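Long-range contact in phenylalanyl-tRNA synthetase beta chain (Bacteroides fragilis, PDB 3IG2), which forms the core domain of the beta subunit in the alpha2-beta2 enzyme that charges tRNA(Phe) with phenylalanine at the expense of ATP: residues L9-F22 / K141-L153. Sequence-based numbering, arbitrary orientation.
Sequences LQNLVAEQLVGCGF and KAYVENIFKRLGL
Helices 9-19 and 141-150 run roughly antiparallel, their axes 10.2 Å apart and their directions at 145°, with Leu-9 level with Leu-151, Val-13 with Ile-147 and Leu-17 with Tyr-143. Val-13 sits in the middle and splits its branches: CG1 lies 4.0 Å from Ile-147 CG1, while CG2, anti to the carbonyl carbon, meets Leu-151 CD2 at 3.9 Å. That same Leu-151 methyl also reaches CB of Leu-9. The two helices lie side by side on one face of the mixed sheet of this class II synthetase-like core domain; Leu-115 and Leu-117 of strand 109-121 pack beneath Val-13, Leu-17 and Ile-147. Beyond the helix end, where Gly-21 closes a Schellman motif, Phe-22 makes a T-shaped stack: its CE2 edge points at the face of Tyr-143, planes at 83° and centroids 5.2 Å apart. Leu-17 CD2 lies over one face of the Phe-22 ring. On the side turned from the sheet, polar side chains take part. Gln-16, extended with CG anti to the backbone N (chi1 175°), makes no direct hydrogen bond across; a water bridges instead, donating to Gln-16 OE1 at 2.6 Å and to Tyr-143 O at 3.1 Å. Arg-150, bent at chi2 and chi3, reaches across to helix 9-19 and lays its guanidinium flat on Leu-12; Leu-12 CG lies 3.7 Å from Arg-150 CZ, over the centre of the guanidinium.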
# COMPACT_ATOMS: atom_id res chain seq x y z
N LEU B 9 -23.28 2.73 -6.71
CA LEU B 9 -22.74 2.49 -5.36
C LEU B 9 -22.20 1.09 -5.18
O LEU B 9 -21.19 0.92 -4.51
CB LEU B 9 -23.77 2.81 -4.28
CG LEU B 9 -24.20 4.28 -4.19
CD1 LEU B 9 -25.34 4.42 -3.19
CD2 LEU B 9 -23.03 5.20 -3.81
N GLN B 10 -22.87 0.09 -5.75
CA GLN B 10 -22.36 -1.27 -5.68
C GLN B 10 -20.96 -1.34 -6.28
O GLN B 10 -20.08 -1.99 -5.72
CB GLN B 10 -23.24 -2.24 -6.47
CG GLN B 10 -24.54 -2.62 -5.78
CD GLN B 10 -25.32 -3.67 -6.55
OE1 GLN B 10 -24.82 -4.78 -6.82
NE2 GLN B 10 -26.58 -3.34 -6.89
N ASN B 11 -20.77 -0.69 -7.43
CA ASN B 11 -19.49 -0.67 -8.11
C ASN B 11 -18.44 0.04 -7.24
O ASN B 11 -17.32 -0.47 -7.08
CB ASN B 11 -19.60 0.00 -9.49
CG ASN B 11 -18.24 0.13 -10.18
OD1 ASN B 11 -17.60 -0.88 -10.52
ND2 ASN B 11 -17.79 1.37 -10.37
N LEU B 12 -18.83 1.16 -6.64
CA LEU B 12 -17.93 1.95 -5.80
C LEU B 12 -17.47 1.12 -4.59
O LEU B 12 -16.29 1.09 -4.26
CB LEU B 12 -18.62 3.23 -5.36
CG LEU B 12 -18.29 4.62 -5.95
CD1 LEU B 12 -17.44 4.63 -7.25
CD2 LEU B 12 -19.56 5.49 -6.10
N VAL B 13 -18.42 0.43 -3.96
CA VAL B 13 -18.10 -0.42 -2.79
C VAL B 13 -17.22 -1.62 -3.16
O VAL B 13 -16.30 -1.95 -2.41
CB VAL B 13 -19.37 -0.85 -2.03
CG1 VAL B 13 -19.07 -1.93 -1.00
CG2 VAL B 13 -19.98 0.38 -1.32
N ALA B 14 -17.49 -2.21 -4.33
CA ALA B 14 -16.68 -3.30 -4.86
C ALA B 14 -15.25 -2.86 -5.11
O ALA B 14 -14.30 -3.57 -4.73
CB ALA B 14 -17.29 -3.86 -6.14
N GLU B 15 -15.08 -1.70 -5.74
CA GLU B 15 -13.75 -1.14 -6.02
C GLU B 15 -12.99 -0.88 -4.72
O GLU B 15 -11.79 -1.15 -4.63
CB GLU B 15 -13.85 0.13 -6.86
CG GLU B 15 -14.53 -0.09 -8.23
CD GLU B 15 -14.52 1.17 -9.12
OE1 GLU B 15 -14.39 2.29 -8.57
OE2 GLU B 15 -14.64 1.04 -10.36
N GLN B 16 -13.70 -0.35 -3.72
CA GLN B 16 -13.10 -0.08 -2.42
C GLN B 16 -12.65 -1.35 -1.72
O GLN B 16 -11.53 -1.43 -1.21
CB GLN B 16 -14.06 0.68 -1.53
CG GLN B 16 -13.54 0.90 -0.14
CD GLN B 16 -14.53 1.65 0.71
OE1 GLN B 16 -15.19 1.07 1.58
NE2 GLN B 16 -14.69 2.93 0.44
N LEU B 17 -13.51 -2.37 -1.72
CA LEU B 17 -13.18 -3.64 -1.10
C LEU B 17 -12.02 -4.34 -1.81
O LEU B 17 -11.11 -4.86 -1.15
CB LEU B 17 -14.42 -4.56 -1.02
CG LEU B 17 -15.50 -4.10 -0.05
CD1 LEU B 17 -16.80 -4.89 -0.18
CD2 LEU B 17 -14.97 -4.17 1.39
N VAL B 18 -12.02 -4.33 -3.15
CA VAL B 18 -10.93 -4.93 -3.93
C VAL B 18 -9.64 -4.18 -3.59
O VAL B 18 -8.61 -4.79 -3.36
CB VAL B 18 -11.23 -4.92 -5.47
CG1 VAL B 18 -9.99 -5.34 -6.29
CG2 VAL B 18 -12.41 -5.86 -5.80
N GLY B 19 -9.73 -2.85 -3.50
CA GLY B 19 -8.59 -2.03 -3.10
C GLY B 19 -8.01 -2.46 -1.75
O GLY B 19 -6.81 -2.31 -1.51
N CYS B 20 -8.85 -2.99 -0.87
CA CYS B 20 -8.44 -3.41 0.47
C CYS B 20 -8.04 -4.88 0.53
O CYS B 20 -7.88 -5.45 1.62
CB CYS B 20 -9.55 -3.12 1.49
SG CYS B 20 -9.79 -1.38 1.77
N GLY B 21 -7.88 -5.49 -0.64
CA GLY B 21 -7.44 -6.89 -0.69
C GLY B 21 -8.57 -7.93 -0.64
O GLY B 21 -8.29 -9.11 -0.45
N PHE B 22 -9.82 -7.51 -0.82
CA PHE B 22 -10.92 -8.48 -0.93
C PHE B 22 -10.98 -9.01 -2.34
O PHE B 22 -10.62 -8.30 -3.29
CB PHE B 22 -12.29 -7.85 -0.62
CG PHE B 22 -12.58 -7.66 0.83
CD1 PHE B 22 -13.51 -8.46 1.46
CD2 PHE B 22 -11.93 -6.67 1.58
CE1 PHE B 22 -13.80 -8.30 2.82
CE2 PHE B 22 -12.22 -6.48 2.95
CZ PHE B 22 -13.15 -7.28 3.56
N LYS B 141 -15.40 -3.95 11.95
CA LYS B 141 -16.16 -2.68 12.13
C LYS B 141 -15.67 -1.57 11.14
O LYS B 141 -16.49 -0.80 10.55
CB LYS B 141 -15.94 -2.20 13.60
CG LYS B 141 -17.00 -1.16 14.04
CD LYS B 141 -16.71 -0.72 15.49
CE LYS B 141 -17.77 0.25 16.01
NZ LYS B 141 -17.57 1.63 15.48
N ALA B 142 -14.33 -1.51 10.97
CA ALA B 142 -13.70 -0.49 10.08
C ALA B 142 -14.16 -0.63 8.59
O ALA B 142 -14.37 0.33 7.84
CB ALA B 142 -12.11 -0.46 10.20
N TYR B 143 -14.16 -1.91 8.09
CA TYR B 143 -14.60 -2.14 6.71
C TYR B 143 -16.07 -1.73 6.56
O TYR B 143 -16.46 -1.11 5.57
CB TYR B 143 -14.37 -3.61 6.27
CG TYR B 143 -12.92 -4.09 6.26
CD1 TYR B 143 -12.00 -3.58 5.35
CD2 TYR B 143 -12.49 -5.09 7.15
CE1 TYR B 143 -10.67 -4.03 5.34
CE2 TYR B 143 -11.17 -5.54 7.15
CZ TYR B 143 -10.27 -5.02 6.24
OH TYR B 143 -8.98 -5.49 6.26
N VAL B 144 -16.88 -2.05 7.55
CA VAL B 144 -18.30 -1.69 7.54
C VAL B 144 -18.46 -0.17 7.60
O VAL B 144 -19.25 0.40 6.87
CB VAL B 144 -19.12 -2.44 8.65
CG1 VAL B 144 -20.63 -1.93 8.56
CG2 VAL B 144 -19.03 -3.97 8.54
N GLU B 145 -17.66 0.49 8.44
CA GLU B 145 -17.76 1.95 8.62
C GLU B 145 -17.44 2.67 7.31
O GLU B 145 -18.12 3.62 6.91
CB GLU B 145 -16.82 2.45 9.72
CG GLU B 145 -16.56 3.96 9.60
CD GLU B 145 -16.10 4.61 10.86
OE1 GLU B 145 -15.64 3.93 11.78
OE2 GLU B 145 -16.18 5.85 10.92
N ASN B 146 -16.43 2.16 6.61
CA ASN B 146 -15.98 2.79 5.37
C ASN B 146 -16.93 2.55 4.21
O ASN B 146 -17.08 3.40 3.32
CB ASN B 146 -14.55 2.37 5.06
CG ASN B 146 -13.55 3.06 5.96
OD1 ASN B 146 -13.76 4.22 6.34
ND2 ASN B 146 -12.47 2.36 6.32
N ILE B 147 -17.62 1.41 4.26
CA ILE B 147 -18.73 1.17 3.35
C ILE B 147 -19.84 2.17 3.63
O ILE B 147 -20.34 2.82 2.69
CB ILE B 147 -19.27 -0.27 3.42
CG1 ILE B 147 -18.26 -1.23 2.81
CG2 ILE B 147 -20.55 -0.39 2.62
CD1 ILE B 147 -18.52 -2.67 3.15
N PHE B 148 -20.22 2.32 4.89
CA PHE B 148 -21.25 3.31 5.23
C PHE B 148 -20.88 4.72 4.73
O PHE B 148 -21.72 5.41 4.16
CB PHE B 148 -21.55 3.35 6.72
CG PHE B 148 -22.25 2.11 7.23
CD1 PHE B 148 -22.88 1.22 6.36
CD2 PHE B 148 -22.31 1.87 8.59
CE1 PHE B 148 -23.54 0.12 6.83
CE2 PHE B 148 -22.96 0.75 9.06
CZ PHE B 148 -23.59 -0.12 8.18
N LYS B 149 -19.64 5.14 4.96
CA LYS B 149 -19.17 6.45 4.51
C LYS B 149 -19.28 6.59 3.00
O LYS B 149 -19.67 7.65 2.49
CB LYS B 149 -17.72 6.68 4.93
CG LYS B 149 -17.58 6.93 6.40
CD LYS B 149 -16.13 7.12 6.80
CE LYS B 149 -16.04 7.80 8.16
NZ LYS B 149 -14.64 7.90 8.67
N ARG B 150 -18.94 5.50 2.29
CA ARG B 150 -18.98 5.46 0.85
C ARG B 150 -20.41 5.66 0.37
O ARG B 150 -20.65 6.27 -0.67
CB ARG B 150 -18.39 4.14 0.34
CG ARG B 150 -18.12 4.07 -1.16
CD ARG B 150 -17.99 5.45 -1.76
NE ARG B 150 -16.80 5.58 -2.56
CZ ARG B 150 -16.53 6.63 -3.33
NH1 ARG B 150 -17.38 7.65 -3.38
NH2 ARG B 150 -15.42 6.66 -4.04
N LEU B 151 -21.37 5.17 1.16
CA LEU B 151 -22.78 5.32 0.80
C LEU B 151 -23.33 6.67 1.27
O LEU B 151 -24.49 6.95 1.09
CB LEU B 151 -23.63 4.16 1.34
CG LEU B 151 -23.17 2.72 1.01
CD1 LEU B 151 -23.98 1.62 1.72
CD2 LEU B 151 -23.18 2.45 -0.49
N GLY B 152 -22.48 7.48 1.89
CA GLY B 152 -22.93 8.78 2.39
C GLY B 152 -23.87 8.67 3.58
O GLY B 152 -24.60 9.62 3.88
N LEU B 153 -23.85 7.52 4.25
CA LEU B 153 -24.68 7.29 5.43
C LEU B 153 -24.12 8.07 6.60
O LEU B 153 -22.91 8.15 6.79
CB LEU B 153 -24.75 5.82 5.81
CG LEU B 153 -26.05 5.01 5.67
CD1 LEU B 153 -25.86 3.75 6.51
CD2 LEU B 153 -27.29 5.78 6.17
O HOH W 1 -14.41 -0.80 3.27